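Local coordinates for histidine phosphotransferase (Caulobacter crescentus, PDB 2OOC), which probably relays phosphoryl groups between receiver domains of a phosphorelay through a histidine, as histidine phosphotransfer proteins do, and is an essential regulator of stalk biogenesis, at residues F24-V27 against D28-L31; L31-F34 against R35-A38. All blocks are in the same frame, centred on the assembly; numbering follows the deposited sequence. Where two conformers were deposited one is given.

Interaction 1. Residues F24-V27 against D28-L31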
ATOM      1  N   PHE A  24      -6.380 -16.432   6.323  1.00 27.85           N
ATOM      2  CA  PHE A  24      -5.812 -15.288   6.992  1.00 28.57           C
ATOM      3  C   PHE A  24      -4.341 -15.293   7.258  1.00 25.86           C
ATOM      4  O   PHE A  24      -3.785 -14.218   7.400  1.00 26.35           O
ATOM      5  CB  PHE A  24      -6.690 -14.862   8.167  1.00 37.86           C
ATOM      6  CG  PHE A  24      -8.029 -14.378   7.673  1.00 47.58           C
ATOM      7  CD1 PHE A  24      -8.139 -13.136   7.022  1.00 49.40           C
ATOM      8  CD2 PHE A  24      -9.147 -15.221   7.690  1.00 60.23           C
ATOM      9  CE1 PHE A  24      -9.340 -12.727   6.493  1.00 52.64           C
ATOM     10  CE2 PHE A  24     -10.361 -14.798   7.157  1.00 56.00           C
ATOM     11  CZ  PHE A  24     -10.452 -13.552   6.555  1.00 56.96           C
ATOM     12  N   ALA A  25      -3.674 -16.449   7.245  1.00 23.25           N
ATOM     13  CA  ALA A  25      -2.243 -16.472   7.413  1.00 24.34           C
ATOM     14  C   ALA A  25      -1.602 -15.810   6.185  1.00 25.23           C
ATOM     15  O   ALA A  25      -0.573 -15.118   6.312  1.00 23.83           O
ATOM     16  CB  ALA A  25      -1.748 -17.908   7.593  1.00 23.69           C
ATOM     17  N   VAL A  26      -2.186 -16.058   5.021  1.00 21.51           N
ATOM     18  CA  VAL A  26      -1.616 -15.454   3.794  1.00 23.04           C
ATOM     19  C   VAL A  26      -1.914 -13.955   3.740  1.00 21.72           C
ATOM     20  O   VAL A  26      -1.051 -13.128   3.411  1.00 21.61           O
ATOM     21  CB  VAL A  26      -2.099 -16.152   2.529  1.00 21.37           C
ATOM     22  CG1 VAL A  26      -1.615 -15.405   1.274  1.00 20.88           C
ATOM     23  CG2 VAL A  26      -1.605 -17.620   2.486  1.00 20.90           C
ATOM     24  N   VAL A  27      -3.106 -13.568   4.118  1.00 22.42           N
ATOM     25  CA  VAL A  27      -3.414 -12.152   4.232  1.00 25.08           C
ATOM     26  C   VAL A  27      -2.417 -11.438   5.147  1.00 24.07           C
ATOM     27  O   VAL A  27      -1.832 -10.419   4.754  1.00 23.83           O
ATOM     28  CB  VAL A  27      -4.857 -11.947   4.742  1.00 24.46           C
ATOM     29  CG1 VAL A  27      -5.071 -10.396   5.021  1.00 26.73           C
ATOM     30  CG2 VAL A  27      -5.926 -12.485   3.783  1.00 24.83           C
ATOM     31  N   ASP A  28      -2.184 -12.004   6.323  1.00 25.14           N
ATOM     32  CA  ASP A  28      -1.290 -11.413   7.301  1.00 25.38           C
ATOM     33  C   ASP A  28       0.112 -11.249   6.726  1.00 22.68           C
ATOM     34  O   ASP A  28       0.777 -10.211   6.949  1.00 23.18           O
ATOM     35  CB  ASP A  28      -1.244 -12.237   8.601  1.00 23.89           C
ATOM     36  CG  ASP A  28      -2.562 -12.190   9.415  1.00 39.27           C
ATOM     37  OD1 ASP A  28      -3.455 -11.344   9.150  1.00 44.44           O
ATOM     38  OD2 ASP A  28      -2.726 -13.063  10.297  1.00 47.17           O
ATOM     39  N   GLU A  29       0.565 -12.274   6.004  1.00 22.36           N
ATOM     40  CA  GLU A  29       1.890 -12.267   5.338  0.50 21.01           C
ATOM     41  C   GLU A  29       2.022 -11.130   4.342  1.00 23.16           C
ATOM     42  O   GLU A  29       3.028 -10.417   4.286  1.00 22.98           O
ATOM     43  CB  GLU A  29       2.053 -13.575   4.575  0.50 19.48           C
ATOM     44  CG  GLU A  29       3.411 -13.721   3.808  0.50 19.58           C
ATOM     45  CD  GLU A  29       3.374 -14.743   2.666  0.50 23.68           C
ATOM     46  OE1 GLU A  29       2.306 -15.298   2.324  0.50 30.69           O
ATOM     47  OE2 GLU A  29       4.448 -15.010   2.099  0.50 24.57           O
ATOM     48  N   VAL A  30       1.008 -11.028   3.499  1.00 22.27           N
ATOM     49  CA  VAL A  30       1.069 -10.067   2.430  1.00 22.72           C
ATOM     50  C   VAL A  30       1.037  -8.629   2.996  1.00 26.24           C
ATOM     51  O   VAL A  30       1.763  -7.736   2.531  1.00 26.01           O
ATOM     52  CB  VAL A  30      -0.058 -10.305   1.405  1.00 24.55           C
ATOM     53  CG1 VAL A  30      -0.173  -9.074   0.472  1.00 27.48           C
ATOM     54  CG2 VAL A  30       0.192 -11.635   0.655  1.00 24.81           C
ATOM     55  N   LEU A  31       0.192  -8.427   3.988  1.00 23.00           N
ATOM     56  CA  LEU A  31       0.103  -7.106   4.652  1.00 23.06           C
ATOM     57  C   LEU A  31       1.470  -6.752   5.254  1.00 23.14           C
ATOM     58  O   LEU A  31       1.966  -5.612   5.159  1.00 20.98           O
ATOM     59  CB  LEU A  31      -0.984  -7.018   5.708  1.00 25.25           C
ATOM     60  CG  LEU A  31      -2.408  -7.138   5.160  1.00 28.86           C
ATOM     61  CD1 LEU A  31      -3.311  -7.045   6.308  1.00 33.20           C
ATOM     62  CD2 LEU A  31      -2.606  -6.110   4.020  1.00 31.02           C
TER
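L31 lies alongside V27 one turn earlier in the helix, the two side chains pointing the same way. Taken from its base outward, the leucine first skirts the carbonyl oxygen of V27: L31 CB passes at 3.6 Å from V27 O, and CG comes nearer still. Beyond the branch, L31 CD1 meets V27 CG1 at 4.0 Å, while CD2 leads off from the valine. Rotation about the CA-CB bond, with CG set anti to the carbonyl carbon (chi1 -66°), puts CG over V27 O, and the second torsion (chi2 179°) completes the placing of the two methyls. V27 offers its CG1 in return, and beneath the pair L31 N bonds to V27 O at 2.9 Å.

This is the opening of helix 24-41, in an all-helical chain with no strand, as expected of an Hpt domain. Here V27 and L31 form an inward ridge, both touching L16 of helix 13-19 and Y102 of helix 85-111.

On the neighbouring ridge V26 CG1 and V30 CG2 stand 4.2 Å apart, and the amide of V30 bonds to V26 O. V30 CG2 itself sits 3.4 Å from V26 O. The solvent side begins with D28, whose N donates to F24 O at 2.9 Å. The CG of D28, set beside its own backbone N, brings the carboxylate over that carbonyl, with D28 CG 3.1 Å from F24 O; the amide, not the carboxylate, is what bonds the oxygen. A25 O takes the amide of E29.

Interaction 2. Residues L31-F34 against R35-A38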
ATOM      1  N   LEU A  31       0.192  -8.427   3.988  1.00 23.00           N
ATOM      2  CA  LEU A  31       0.103  -7.106   4.652  1.00 23.06           C
ATOM      3  C   LEU A  31       1.470  -6.752   5.254  1.00 23.14           C
ATOM      4  O   LEU A  31       1.966  -5.612   5.159  1.00 20.98           O
ATOM      5  CB  LEU A  31      -0.984  -7.018   5.708  1.00 25.25           C
ATOM      6  CG  LEU A  31      -2.408  -7.138   5.160  1.00 28.86           C
ATOM      7  CD1 LEU A  31      -3.311  -7.045   6.308  1.00 33.20           C
ATOM      8  CD2 LEU A  31      -2.606  -6.110   4.020  1.00 31.02           C
ATOM      9  N   ALA A  32       2.123  -7.735   5.890  1.00 20.10           N
ATOM     10  CA  ALA A  32       3.442  -7.486   6.449  1.00 23.03           C
ATOM     11  C   ALA A  32       4.510  -7.177   5.381  1.00 22.20           C
ATOM     12  O   ALA A  32       5.287  -6.240   5.549  1.00 21.65           O
ATOM     13  CB  ALA A  32       3.859  -8.652   7.341  1.00 21.35           C
ATOM     14  N   LEU A  33       4.447  -7.872   4.246  1.00 23.48           N
ATOM     15  CA  LEU A  33       5.338  -7.576   3.144  1.00 23.91           C
ATOM     16  C   LEU A  33       5.121  -6.173   2.591  1.00 22.89           C
ATOM     17  O   LEU A  33       6.076  -5.466   2.305  1.00 22.46           O
ATOM     18  CB  LEU A  33       5.109  -8.616   2.029  1.00 23.68           C
ATOM     19  CG  LEU A  33       5.575 -10.048   2.347  1.00 26.94           C
ATOM     20  CD1 LEU A  33       5.139 -11.048   1.172  1.00 27.03           C
ATOM     21  CD2 LEU A  33       7.076 -10.069   2.627  1.00 25.30           C
ATOM     22  N   PHE A  34       3.876  -5.763   2.476  1.00 22.89           N
ATOM     23  CA  PHE A  34       3.575  -4.457   1.937  1.00 21.96           C
ATOM     24  C   PHE A  34       4.115  -3.380   2.875  1.00 22.17           C
ATOM     25  O   PHE A  34       4.696  -2.404   2.436  1.00 22.60           O
ATOM     26  CB  PHE A  34       2.089  -4.241   1.765  1.00 22.10           C
ATOM     27  CG  PHE A  34       1.740  -2.888   1.195  1.00 23.53           C
ATOM     28  CD1 PHE A  34       1.701  -2.694  -0.185  1.00 23.94           C
ATOM     29  CD2 PHE A  34       1.510  -1.803   2.007  1.00 24.30           C
ATOM     30  CE1 PHE A  34       1.423  -1.431  -0.676  1.00 24.34           C
ATOM     31  CE2 PHE A  34       1.197  -0.554   1.539  1.00 22.66           C
ATOM     32  CZ  PHE A  34       1.202  -0.352   0.167  1.00 24.32           C
ATOM     33  N   ARG A  35       3.942  -3.585   4.175  1.00 22.43           N
ATOM     34  CA  ARG A  35       4.414  -2.605   5.137  0.70 24.26           C
ATOM     35  C   ARG A  35       5.937  -2.494   5.076  1.00 23.88           C
ATOM     36  O   ARG A  35       6.503  -1.428   5.208  1.00 22.41           O
ATOM     37  CB  ARG A  35       3.894  -2.902   6.564  0.70 24.28           C
ATOM     38  CG  ARG A  35       2.470  -2.397   6.764  0.70 34.06           C
ATOM     39  CD  ARG A  35       1.738  -3.111   7.902  0.70 34.15           C
ATOM     40  NE  ARG A  35       2.516  -3.163   9.139  0.70 44.55           N
ATOM     41  CZ  ARG A  35       2.269  -2.459  10.254  0.70 50.71           C
ATOM     42  NH1 ARG A  35       1.250  -1.604  10.320  0.70 43.47           N
ATOM     43  NH2 ARG A  35       3.067  -2.610  11.322  0.70 42.94           N
ATOM     44  N   GLU A  36       6.599  -3.620   4.837  1.00 22.31           N
ATOM     45  CA  GLU A  36       8.054  -3.656   4.702  1.00 23.92           C
ATOM     46  C   GLU A  36       8.531  -2.914   3.463  1.00 23.53           C
ATOM     47  O   GLU A  36       9.486  -2.087   3.521  1.00 25.22           O
ATOM     48  CB  GLU A  36       8.548  -5.099   4.613  1.00 27.54           C
ATOM     49  CG  GLU A  36       8.654  -5.799   5.905  1.00 35.66           C
ATOM     50  CD  GLU A  36       9.165  -7.239   5.687  1.00 43.64           C
ATOM     51  OE1 GLU A  36      10.141  -7.398   4.877  1.00 60.91           O
ATOM     52  OE2 GLU A  36       8.554  -8.188   6.271  1.00 65.14           O
ATOM     53  N   GLN A  37       7.875  -3.155   2.338  1.00 23.02           N
ATOM     54  CA  GLN A  37       8.174  -2.435   1.103  1.00 24.47           C
ATOM     55  C   GLN A  37       7.922  -0.947   1.302  1.00 26.69           C
ATOM     56  O   GLN A  37       8.743  -0.086   0.877  1.00 24.61           O
ATOM     57  CB  GLN A  37       7.286  -2.904  -0.043  1.00 32.48           C
ATOM     58  CG  GLN A  37       7.561  -4.227  -0.617  1.00 34.37           C
ATOM     59  CD  GLN A  37       8.172  -4.127  -1.995  1.00 52.01           C
ATOM     60  OE1 GLN A  37       7.584  -4.579  -2.994  1.00 58.41           O
ATOM     61  NE2 GLN A  37       9.373  -3.551  -2.056  1.00 45.07           N
ATOM     62  N   ALA A  38       6.809  -0.571   1.936  1.00 24.14           N
ATOM     63  CA  ALA A  38       6.515   0.837   2.206  1.00 24.09           C
ATOM     64  C   ALA A  38       7.588   1.466   3.049  1.00 23.85           C
ATOM     65  O   ALA A  38       8.052   2.606   2.815  1.00 24.45           O
ATOM     66  CB  ALA A  38       5.132   1.005   2.933  1.00 23.77           C
TER
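F34 and A38 meet on the buried side of the helix, the methyl CB of A38 standing 4.5 Å from CE2 of the F34 ring. The approach is oblique and loose. The backbone ties the two residues more firmly, A38 N donating to F34 O at 2.8 Å. That oxygen also has the alanine methyl beside it, with A38 CB 3.5 Å from F34 O. The ring owes its place to the first torsion of F34: CG is anti to the backbone N (chi1 -180°), which swings the ring out beside the carbonyl carbon. F34 CD2 thereby comes to 3.7 Å from R35 N.

R35 runs its aliphatic chain back over the preceding turn, flanking helix 85-111. In one of its two conformers CB, CG and CD all pass near the carbonyl of L31, with R35 CG 3.6 Å from L31 O, and the amide of R35 bonds to the same oxygen. E36 does something similar one residue on: E36 CG lies 3.4 Å from A32 O, the acceptor for its own amide, and the carboxylate stays near L33, with E36 OE2 4.4 Å from L33 CD2. Q37 N donates to L33 O at 2.9 Å.

Further out, two helices fix the inner face. F34 rests on A62 and V66 of helix 52-66 and on I99 of helix 85-111, while Q37 reaches T58 and the chain of R35 touches I99 and A100. An amphipathic helix, with F34 turned inward against helices 52-66 and 85-111, A38 buried beside it and E36 at the exposed side, is what the four-helix bundle of an Hpt domain is made of.

Starting from the N terminus, helix 13-19 leads into helix 24-41, and both contacts fall on that second helix. Each closes only single helical turns, F24-V27 onto D28-L31 and then L31-F34 onto R35-A38, so neither nests in or crosses the other: they run in series, joined at L31, with centres about 11 Å apart. L31 is the acceptor in interaction 2 and the donor in interaction 1. What changes along the helix is the company it keeps. Interaction 1 faces helix 13-19, interaction 2 faces helix 52-66, and helix 85-111 runs beside both, with Y102 touching F24, V27 and L31 before I99 takes over at F34 and R35.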